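Local coordinates for apical membrane antigen AMA1 (Toxoplasma gondii ME49, PDB 4YIV), which plays an essential part in host cell invasion as a microneme protein of the moving junction, the ring formed between parasite and host membranes, at residues 70-76 against 93-99; 154-158 against 214-218; 254-260 against 310-316. All coordinates share one frame; numbering follows the deposited sequence.

Contact 1 of 3, residues 70-76 against 93-99; sequences QPDRPPY and SGNPLPG
Tyr76 and Gln70 carry the direct hydrogen bonds of this contact, and every acceptor is a backbone carbonyl of the loop 93-99. The Tyr76 hydroxyl donates to Pro96 O at 2.7 Å, lying in the carbonyl plane on a lone pair, with a C=O...O angle of 140°. From Gln70 the amide nitrogen NE2 serves two carbonyls, Gly99 O at 2.9 Å and Leu97 O at 3.2 Å. Both bonds are bent and both acceptors stand tilted out of the amide plane, so that one NH2 group reaches two residues of the loop. Water extends the polar net: two molecules link the guanidinium of Arg73 to Ser93 O, one of them reaching Asn95 O as well, and a third joins Pro75 O to Gly99 N.

Prolines supply most of the apolar contact. Pro71 CD sits over the centre of one face of the Tyr76 ring, 3.7 Å above it, and also touches Pro96 CG at 3.7 Å, the two pyrrolidines reaching toward each other across the segments. The ring's CE1 corner passes obliquely by Pro98, 3.8 Å from its CB. With CG anti to its own carbonyl carbon (chi1 -65°), Tyr76 reaches between Pro96 and Pro98. At the other end Pro75 CG touches Ser93 CB at 3.5 Å.

Cis peptides before Pro75 and Pro96 bend the two chains, and Gly94, with positive phi, ends helix 87-93. The arrangement is a proline-rich loop pair flanking that helix, consistent with the long loops that AMA1 proteins carry on a PAN-type core.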
loop_
_atom_site.group_PDB
_atom_site.type_symbol
_atom_site.label_atom_id
_atom_site.label_comp_id
_atom_site.label_asym_id
_atom_site.label_seq_id
_atom_site.Cartn_x
_atom_site.Cartn_y
_atom_site.Cartn_z
ATOM N N GLN A 70 -13.508 4.585 18.753
ATOM C CA GLN A 70 -14.817 4.926 19.280
ATOM C C GLN A 70 -14.997 4.202 20.616
ATOM O O GLN A 70 -14.300 3.227 20.876
ATOM C CB GLN A 70 -15.929 4.498 18.315
ATOM C CG GLN A 70 -15.975 5.340 16.993
ATOM C CD GLN A 70 -16.838 4.695 15.936
ATOM O OE1 GLN A 70 -16.959 3.475 15.892
ATOM N NE2 GLN A 70 -17.463 5.511 15.095
ATOM N N PRO A 71 -15.952 4.658 21.435
ATOM C CA PRO A 71 -16.329 3.931 22.653
ATOM C C PRO A 71 -16.669 2.489 22.336
ATOM O O PRO A 71 -17.298 2.236 21.299
ATOM C CB PRO A 71 -17.576 4.676 23.148
ATOM C CG PRO A 71 -17.431 6.053 22.608
ATOM C CD PRO A 71 -16.752 5.883 21.258
ATOM N N ASP A 72 -16.303 1.564 23.222
ATOM C CA ASP A 72 -16.583 0.142 23.000
ATOM C C ASP A 72 -17.945 -0.248 23.524
ATOM O O ASP A 72 -18.060 -0.946 24.537
ATOM C CB ASP A 72 -15.530 -0.738 23.664
ATOM C CG ASP A 72 -14.168 -0.606 23.022
ATOM O OD1 ASP A 72 -14.101 -0.442 21.780
ATOM O OD2 ASP A 72 -13.161 -0.666 23.765
ATOM N N ARG A 73 -18.975 0.197 22.822
ATOM C CA ARG A 73 -20.339 -0.035 23.239
ATOM C C ARG A 73 -21.283 0.455 22.143
ATOM O O ARG A 73 -20.893 1.297 21.329
ATOM C CB ARG A 73 -20.614 0.703 24.540
ATOM C CG ARG A 73 -20.351 2.178 24.401
ATOM C CD ARG A 73 -20.884 2.949 25.555
ATOM N NE ARG A 73 -20.642 4.386 25.435
ATOM C CZ ARG A 73 -21.395 5.227 24.727
ATOM N NH1 ARG A 73 -22.444 4.785 24.016
ATOM N NH2 ARG A 73 -21.077 6.516 24.703
ATOM N N PRO A 74 -22.532 -0.048 22.127
ATOM C CA PRO A 74 -23.514 0.484 21.168
ATOM C C PRO A 74 -23.639 1.986 21.329
ATOM O O PRO A 74 -23.524 2.463 22.459
ATOM C CB PRO A 74 -24.804 -0.227 21.552
ATOM C CG PRO A 74 -24.348 -1.517 22.199
ATOM C CD PRO A 74 -23.065 -1.188 22.902
ATOM N N PRO A 75 -23.864 2.727 20.234
ATOM C CA PRO A 75 -24.076 2.243 18.870
ATOM C C PRO A 75 -22.778 2.099 18.059
ATOM O O PRO A 75 -22.848 2.026 16.842
ATOM C CB PRO A 75 -24.962 3.331 18.266
ATOM C CG PRO A 75 -24.489 4.579 18.920
ATOM C CD PRO A 75 -24.085 4.182 20.328
ATOM N N TYR A 76 -21.641 2.028 18.724
ATOM C CA TYR A 76 -20.357 2.151 18.044
ATOM C C TYR A 76 -19.837 0.790 17.587
ATOM O O TYR A 76 -19.829 -0.167 18.360
ATOM C CB TYR A 76 -19.326 2.838 18.960
ATOM C CG TYR A 76 -19.674 4.257 19.274
ATOM C CD1 TYR A 76 -19.400 5.282 18.379
ATOM C CD2 TYR A 76 -20.299 4.588 20.464
ATOM C CE1 TYR A 76 -19.750 6.626 18.654
ATOM C CE2 TYR A 76 -20.668 5.902 20.745
ATOM C CZ TYR A 76 -20.391 6.917 19.866
ATOM O OH TYR A 76 -20.755 8.209 20.206
ATOM N N SER A 93 -26.438 9.079 19.227
ATOM C CA SER A 93 -25.253 8.566 19.899
ATOM C C SER A 93 -24.627 9.593 20.838
ATOM O O SER A 93 -23.974 9.229 21.814
ATOM C CB SER A 93 -24.210 8.116 18.862
ATOM O OG SER A 93 -23.709 9.230 18.134
ATOM N N GLY A 94 -24.781 10.872 20.520
ATOM C CA GLY A 94 -23.949 11.906 21.131
ATOM C C GLY A 94 -22.509 11.777 20.625
ATOM O O GLY A 94 -22.266 11.033 19.668
ATOM N N ASN A 95 -21.560 12.495 21.234
ATOM C CA ASN A 95 -20.162 12.470 20.778
ATOM C C ASN A 95 -19.444 11.187 21.206
ATOM O O ASN A 95 -19.712 10.671 22.274
ATOM C CB ASN A 95 -19.387 13.671 21.326
ATOM C CG ASN A 95 -19.717 14.944 20.623
ATOM O OD1 ASN A 95 -20.033 14.957 19.440
ATOM N ND2 ASN A 95 -19.649 16.041 21.355
ATOM N N PRO A 96 -18.497 10.678 20.391
ATOM C CA PRO A 96 -18.087 11.142 19.064
ATOM C C PRO A 96 -19.042 10.639 17.975
ATOM O O PRO A 96 -19.967 9.858 18.244
ATOM C CB PRO A 96 -16.693 10.524 18.910
ATOM C CG PRO A 96 -16.818 9.200 19.563
ATOM C CD PRO A 96 -17.738 9.470 20.778
ATOM N N LEU A 97 -18.824 11.113 16.759
ATOM C CA LEU A 97 -19.547 10.611 15.602
ATOM C C LEU A 97 -19.527 9.099 15.616
ATOM O O LEU A 97 -18.481 8.486 15.855
ATOM C CB LEU A 97 -18.918 11.136 14.310
ATOM C CG LEU A 97 -19.059 12.638 14.086
ATOM C CD1 LEU A 97 -17.986 13.106 13.127
ATOM C CD2 LEU A 97 -20.449 12.974 13.557
ATOM N N PRO A 98 -20.693 8.473 15.411
ATOM C CA PRO A 98 -20.686 7.026 15.268
ATOM C C PRO A 98 -20.400 6.642 13.790
ATOM O O PRO A 98 -20.016 7.497 12.981
ATOM C CB PRO A 98 -22.109 6.633 15.700
ATOM C CG PRO A 98 -22.950 7.812 15.233
ATOM C CD PRO A 98 -22.054 9.040 15.309
ATOM N N GLY A 99 -20.581 5.376 13.458
ATOM C CA GLY A 99 -20.477 4.932 12.068
ATOM C C GLY A 99 -19.027 4.829 11.601
ATOM O O GLY A 99 -18.098 4.658 12.411
HETATM O O HOH W 1 -21.814 8.897 23.084
HETATM O O HOH W 2 -24.191 6.807 23.087
HETATM O O HOH W 3 -21.225 2.755 14.500
#

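Contact 2 of 3, residues 154-158 against 214-218; sequences KYRYP and SAYVG
The hydroxyl of Tyr216 is gripped from two quarters: Arg156 NH1 donates to it at 3.1 Å, and Glu54 OE2 is hydrogen-bonded to it from strand 50-54. The arginine bond is fairly straight (155° at the hydrogen), and the oxygen lies at the edge of the guanidinium, in its plane. Guanidinium and phenol ring are turned 70° apart, the two side chains crossing at about a right angle, and Arg156 CD meets the ring obliquely 3.6 Å from Tyr216 CZ. The arginine chain is extended from CG to NE (chi2 174°), which carries its head along to the phenol oxygen. Its rotation is fixed further by Phe141, whose carbonyl accepts from NE and whose ring makes a cation-pi contact. Glu54 OE2 also takes the backbone N-H of Arg156, so a single carboxylate oxygen ties both sides together and would probably be steadied by the nearby positive charge.

Beside this polar cluster Ala215 CB packs closely, 3.5 Å from Arg156 CB and 3.3 Å from Tyr157 O. A water bridges the backbones, donating to Arg156 O at 2.8 Å and accepting from Ala215 N at 3.0 Å. Ser214 OG accepts from Tyr216 N at 3.0 Å, an ST turn at the start of the 3-10 segment 215-218, and is hydrogen-bonded to Gly57 O as well.

Segment 154-158 leads into strand 159-162; the antiparallel neighbour of that strand, 210-213, runs out into segment 214-218, with helix 132-141 against Ala215 and Val217. Such a helix packed on a five-stranded antiparallel sheet is consistent with the PAN fold.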
loop_
_atom_site.group_PDB
_atom_site.type_symbol
_atom_site.label_atom_id
_atom_site.label_comp_id
_atom_site.label_asym_id
_atom_site.label_seq_id
_atom_site.Cartn_x
_atom_site.Cartn_y
_atom_site.Cartn_z
ATOM N N LYS A 154 -13.630 18.080 -9.038
ATOM C CA LYS A 154 -12.495 17.236 -9.382
ATOM C C LYS A 154 -11.916 16.464 -8.176
ATOM O O LYS A 154 -10.845 15.859 -8.292
ATOM C CB LYS A 154 -11.405 18.075 -10.017
ATOM C CG LYS A 154 -11.855 18.750 -11.339
ATOM C CD LYS A 154 -10.682 19.020 -12.272
ATOM C CE LYS A 154 -11.101 19.849 -13.484
ATOM N NZ LYS A 154 -9.944 20.082 -14.405
ATOM N N TYR A 155 -12.630 16.472 -7.045
ATOM C CA TYR A 155 -12.184 15.742 -5.849
ATOM C C TYR A 155 -12.631 14.297 -6.009
ATOM O O TYR A 155 -13.818 14.049 -6.232
ATOM C CB TYR A 155 -12.782 16.318 -4.558
ATOM C CG TYR A 155 -12.096 15.745 -3.325
ATOM C CD1 TYR A 155 -12.400 14.463 -2.860
ATOM C CD2 TYR A 155 -11.093 16.450 -2.681
ATOM C CE1 TYR A 155 -11.752 13.926 -1.761
ATOM C CE2 TYR A 155 -10.437 15.923 -1.586
ATOM C CZ TYR A 155 -10.766 14.640 -1.143
ATOM O OH TYR A 155 -10.130 14.056 -0.075
ATOM N N ARG A 156 -11.706 13.357 -5.885
ATOM C CA ARG A 156 -12.050 11.945 -5.953
ATOM C C ARG A 156 -11.739 11.232 -4.626
ATOM O O ARG A 156 -10.637 11.358 -4.071
ATOM C CB ARG A 156 -11.295 11.279 -7.109
ATOM C CG ARG A 156 -11.649 11.822 -8.443
ATOM C CD ARG A 156 -10.747 11.211 -9.483
ATOM N NE ARG A 156 -11.163 11.546 -10.837
ATOM C CZ ARG A 156 -10.830 12.659 -11.491
ATOM N NH1 ARG A 156 -10.055 13.594 -10.925
ATOM N NH2 ARG A 156 -11.277 12.827 -12.727
ATOM N N TYR A 157 -12.725 10.505 -4.109
ATOM C CA TYR A 157 -12.571 9.782 -2.856
ATOM C C TYR A 157 -11.691 8.557 -3.018
ATOM O O TYR A 157 -11.699 7.926 -4.096
ATOM C CB TYR A 157 -13.929 9.322 -2.331
ATOM C CG TYR A 157 -14.926 10.414 -2.160
ATOM C CD1 TYR A 157 -14.822 11.344 -1.116
ATOM C CD2 TYR A 157 -15.993 10.507 -3.027
ATOM C CE1 TYR A 157 -15.773 12.349 -0.979
ATOM C CE2 TYR A 157 -16.937 11.481 -2.895
ATOM C CZ TYR A 157 -16.836 12.403 -1.873
ATOM O OH TYR A 157 -17.815 13.380 -1.771
ATOM N N PRO A 158 -10.964 8.187 -1.946
ATOM C CA PRO A 158 -10.229 6.924 -1.955
ATOM C C PRO A 158 -11.185 5.728 -1.832
ATOM O O PRO A 158 -12.395 5.891 -1.579
ATOM C CB PRO A 158 -9.283 7.066 -0.761
ATOM C CG PRO A 158 -10.072 7.909 0.218
ATOM C CD PRO A 158 -10.815 8.900 -0.655
ATOM N N SER A 214 -5.938 5.316 -3.361
ATOM C CA SER A 214 -6.507 6.552 -3.867
ATOM C C SER A 214 -7.303 6.238 -5.136
ATOM O O SER A 214 -7.095 5.198 -5.787
ATOM C CB SER A 214 -5.425 7.597 -4.159
ATOM O OG SER A 214 -4.986 7.558 -5.484
ATOM N N ALA A 215 -8.202 7.141 -5.512
ATOM C CA ALA A 215 -8.950 6.968 -6.758
ATOM C C ALA A 215 -8.043 6.951 -7.952
ATOM O O ALA A 215 -8.440 6.426 -9.010
ATOM C CB ALA A 215 -9.985 8.047 -6.940
ATOM N N TYR A 216 -6.843 7.507 -7.819
ATOM C CA TYR A 216 -5.974 7.651 -8.979
ATOM C C TYR A 216 -5.264 6.337 -9.366
ATOM O O TYR A 216 -4.630 6.247 -10.438
ATOM C CB TYR A 216 -4.973 8.807 -8.749
ATOM C CG TYR A 216 -5.770 10.085 -8.628
ATOM C CD1 TYR A 216 -6.120 10.802 -9.770
ATOM C CD2 TYR A 216 -6.297 10.498 -7.400
ATOM C CE1 TYR A 216 -6.929 11.919 -9.703
ATOM C CE2 TYR A 216 -7.118 11.614 -7.323
ATOM C CZ TYR A 216 -7.425 12.326 -8.488
ATOM O OH TYR A 216 -8.245 13.443 -8.467
ATOM N N VAL A 217 -5.380 5.315 -8.524
ATOM C CA VAL A 217 -5.037 3.947 -8.952
ATOM C C VAL A 217 -5.877 3.598 -10.210
ATOM O O VAL A 217 -5.503 2.766 -11.034
ATOM C CB VAL A 217 -5.294 2.930 -7.850
ATOM C CG1 VAL A 217 -4.996 1.495 -8.322
ATOM C CG2 VAL A 217 -4.434 3.237 -6.593
ATOM N N GLY A 218 -7.047 4.203 -10.297
ATOM C CA GLY A 218 -7.990 3.907 -11.346
ATOM C C GLY A 218 -7.841 4.693 -12.629
ATOM O O GLY A 218 -8.580 4.434 -13.571
HETATM O O HOH W 4 -8.427 9.710 -3.947
#

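Contact 3 of 3, residues 254-260 against 310-316; sequences DTVIERV and EGKCALS
The carboxylate of Glu310 comes up at the edge of the Arg259 guanidinium, the two planes 36° apart, in a salt bridge between NE and OE1 that is modelled so short that its exact length is doubtful. Lys312 CE passes the same guanidinium obliquely, and Lys312 NZ extends the network to Glu310 OE2 by a long ion pair of 4.0 Å.

The backbones form an antiparallel ladder. Val256 pairs with Leu315 and Glu258 with Cys313 through two reciprocal bonds each, Val256 O and Glu258 O both accepting at 2.7 Å, from Leu315 N and Cys313 N respectively. Strand 256-259 is the outermost of a five-stranded sheet, next to 311-316 and then 300-305, an arrangement consistent with a PAN-type domain. Ile257 and Ala314 lie on the face with Arg259 and Lys312, where Ile257 CG2 touches Lys312 CD at 4.0 Å.

Val256, Glu258, Cys313 and Leu315 occupy the face toward helix 263-272. There Cys313 SG, anti to its backbone N (chi1 -175°), forms a disulfide with Cys266, and Glu258 makes a salt bridge with Lys269. Val260 CG1 packs on Cys313 CB at 3.7 Å.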
loop_
_atom_site.group_PDB
_atom_site.type_symbol
_atom_site.label_atom_id
_atom_site.label_comp_id
_atom_site.label_asym_id
_atom_site.label_seq_id
_atom_site.Cartn_x
_atom_site.Cartn_y
_atom_site.Cartn_z
ATOM N N ASP A 254 22.691 3.475 7.109
ATOM C CA ASP A 254 21.428 4.059 7.554
ATOM C C ASP A 254 20.293 3.023 7.621
ATOM O O ASP A 254 19.129 3.375 7.801
ATOM C CB ASP A 254 21.030 5.217 6.643
ATOM C CG ASP A 254 20.773 4.776 5.211
ATOM O OD1 ASP A 254 21.394 3.783 4.759
ATOM O OD2 ASP A 254 19.949 5.429 4.531
ATOM N N THR A 255 20.619 1.745 7.487
ATOM C CA THR A 255 19.605 0.716 7.692
ATOM C C THR A 255 19.251 0.512 9.162
ATOM O O THR A 255 20.103 0.460 10.033
ATOM C CB THR A 255 20.070 -0.626 7.070
ATOM O OG1 THR A 255 20.226 -0.417 5.660
ATOM C CG2 THR A 255 19.033 -1.724 7.326
ATOM N N VAL A 256 17.957 0.435 9.438
ATOM C CA VAL A 256 17.472 0.086 10.729
ATOM C C VAL A 256 17.327 -1.432 10.753
ATOM O O VAL A 256 16.615 -2.005 9.918
ATOM C CB VAL A 256 16.102 0.781 11.032
ATOM C CG1 VAL A 256 15.546 0.339 12.367
ATOM C CG2 VAL A 256 16.254 2.311 10.991
ATOM N N ILE A 257 17.941 -2.075 11.739
ATOM C CA ILE A 257 17.778 -3.523 11.944
ATOM C C ILE A 257 17.130 -3.797 13.288
ATOM O O ILE A 257 17.630 -3.345 14.303
ATOM C CB ILE A 257 19.151 -4.264 11.873
ATOM C CG1 ILE A 257 19.791 -4.074 10.499
ATOM C CG2 ILE A 257 18.981 -5.759 12.213
ATOM C CD1 ILE A 257 21.189 -4.609 10.379
ATOM N N GLU A 258 16.016 -4.524 13.305
ATOM C CA GLU A 258 15.341 -4.838 14.550
ATOM C C GLU A 258 14.961 -6.310 14.656
ATOM O O GLU A 258 14.666 -6.971 13.647
ATOM C CB GLU A 258 14.096 -3.938 14.692
ATOM C CG GLU A 258 14.500 -2.465 14.755
ATOM C CD GLU A 258 13.336 -1.488 14.630
ATOM O OE1 GLU A 258 12.225 -1.925 14.243
ATOM O OE2 GLU A 258 13.559 -0.275 14.915
ATOM N N ARG A 259 14.980 -6.836 15.882
ATOM C CA ARG A 259 14.530 -8.204 16.121
ATOM C C ARG A 259 13.022 -8.335 15.888
ATOM O O ARG A 259 12.249 -7.461 16.265
ATOM C CB ARG A 259 14.878 -8.641 17.544
ATOM C CG ARG A 259 16.379 -8.745 17.798
ATOM C CD ARG A 259 16.719 -9.812 18.829
ATOM N NE ARG A 259 18.168 -9.897 18.991
ATOM C CZ ARG A 259 18.882 -9.103 19.782
ATOM N NH1 ARG A 259 20.204 -9.246 19.853
ATOM N NH2 ARG A 259 18.276 -8.168 20.505
ATOM N N VAL A 260 12.598 -9.424 15.256
ATOM C CA VAL A 260 11.177 -9.723 15.158
ATOM C C VAL A 260 10.944 -11.182 15.500
ATOM O O VAL A 260 11.838 -12.006 15.344
ATOM C CB VAL A 260 10.627 -9.413 13.742
ATOM C CG1 VAL A 260 10.753 -7.940 13.464
ATOM C CG2 VAL A 260 11.388 -10.222 12.673
ATOM N N GLU A 310 18.546 -15.631 15.269
ATOM C CA GLU A 310 17.458 -14.706 15.611
ATOM C C GLU A 310 16.796 -14.132 14.340
ATOM O O GLU A 310 17.493 -13.734 13.406
ATOM C CB GLU A 310 17.972 -13.544 16.465
ATOM C CG GLU A 310 18.944 -13.909 17.592
ATOM C CD GLU A 310 19.726 -12.689 18.097
ATOM O OE1 GLU A 310 19.244 -12.031 19.044
ATOM O OE2 GLU A 310 20.810 -12.374 17.541
ATOM N N GLY A 311 15.469 -14.079 14.310
ATOM C CA GLY A 311 14.786 -13.426 13.203
ATOM C C GLY A 311 15.014 -11.921 13.311
ATOM O O GLY A 311 14.908 -11.364 14.403
ATOM N N LYS A 312 15.335 -11.272 12.196
ATOM C CA LYS A 312 15.540 -9.817 12.183
ATOM C C LYS A 312 14.850 -9.155 10.990
ATOM O O LYS A 312 14.511 -9.810 10.000
ATOM C CB LYS A 312 17.039 -9.497 12.191
ATOM C CG LYS A 312 17.657 -9.865 13.549
ATOM C CD LYS A 312 19.085 -9.428 13.679
ATOM C CE LYS A 312 19.615 -9.672 15.094
ATOM N NZ LYS A 312 21.009 -9.156 15.192
ATOM N N CYS A 313 14.649 -7.865 11.100
ATOM C CA CYS A 313 14.013 -7.108 10.071
ATOM C C CYS A 313 14.870 -5.933 9.711
ATOM O O CYS A 313 15.149 -5.138 10.540
ATOM C CB CYS A 313 12.648 -6.632 10.522
ATOM S SG CYS A 313 11.713 -5.790 9.255
ATOM N N ALA A 314 15.292 -5.866 8.466
ATOM C CA ALA A 314 16.104 -4.757 7.982
ATOM C C ALA A 314 15.260 -3.812 7.180
ATOM O O ALA A 314 14.653 -4.217 6.185
ATOM C CB ALA A 314 17.244 -5.245 7.145
ATOM N N LEU A 315 15.277 -2.540 7.579
ATOM C CA LEU A 315 14.471 -1.493 6.960
ATOM C C LEU A 315 15.282 -0.331 6.400
ATOM O O LEU A 315 16.224 0.162 7.045
ATOM C CB LEU A 315 13.505 -0.942 7.973
ATOM C CG LEU A 315 12.630 -1.950 8.703
ATOM C CD1 LEU A 315 12.036 -1.307 9.897
ATOM C CD2 LEU A 315 11.527 -2.352 7.785
ATOM N N SER A 316 14.921 0.096 5.199
ATOM C CA SER A 316 15.675 1.138 4.487
ATOM C C SER A 316 14.754 2.016 3.645
ATOM O O SER A 316 13.667 1.573 3.261
ATOM C CB SER A 316 16.725 0.481 3.598
ATOM O OG SER A 316 17.361 1.434 2.787
HETATM O O HOH W 5 19.553 1.844 4.166
HETATM O O HOH W 6 16.374 3.020 7.431
#

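How the contacts relate
The contacts follow one another along the chain, each closing before the next opens, without touching. Centres lie about 28 Å apart for contacts 1 and 2, about 34 Å for contacts 2 and 3, and about 39 Å for contacts 1 and 3. Contact 2 borders the five-stranded sheet that includes 159-162 and 210-213; contact 1 joins loops flanking helix 87-93, before strand 116-117 of that sheet. Contact 3 belongs to a second sheet with the same strand order, across the chain's centre from contact 2. Contacts 1 and 2 thus probably lie in the first, and contact 3 in the second, of two similar PAN-like domains. The unmodelled 283-289, in the engineered linker replacing the DII loop, falls between contact 3's segments.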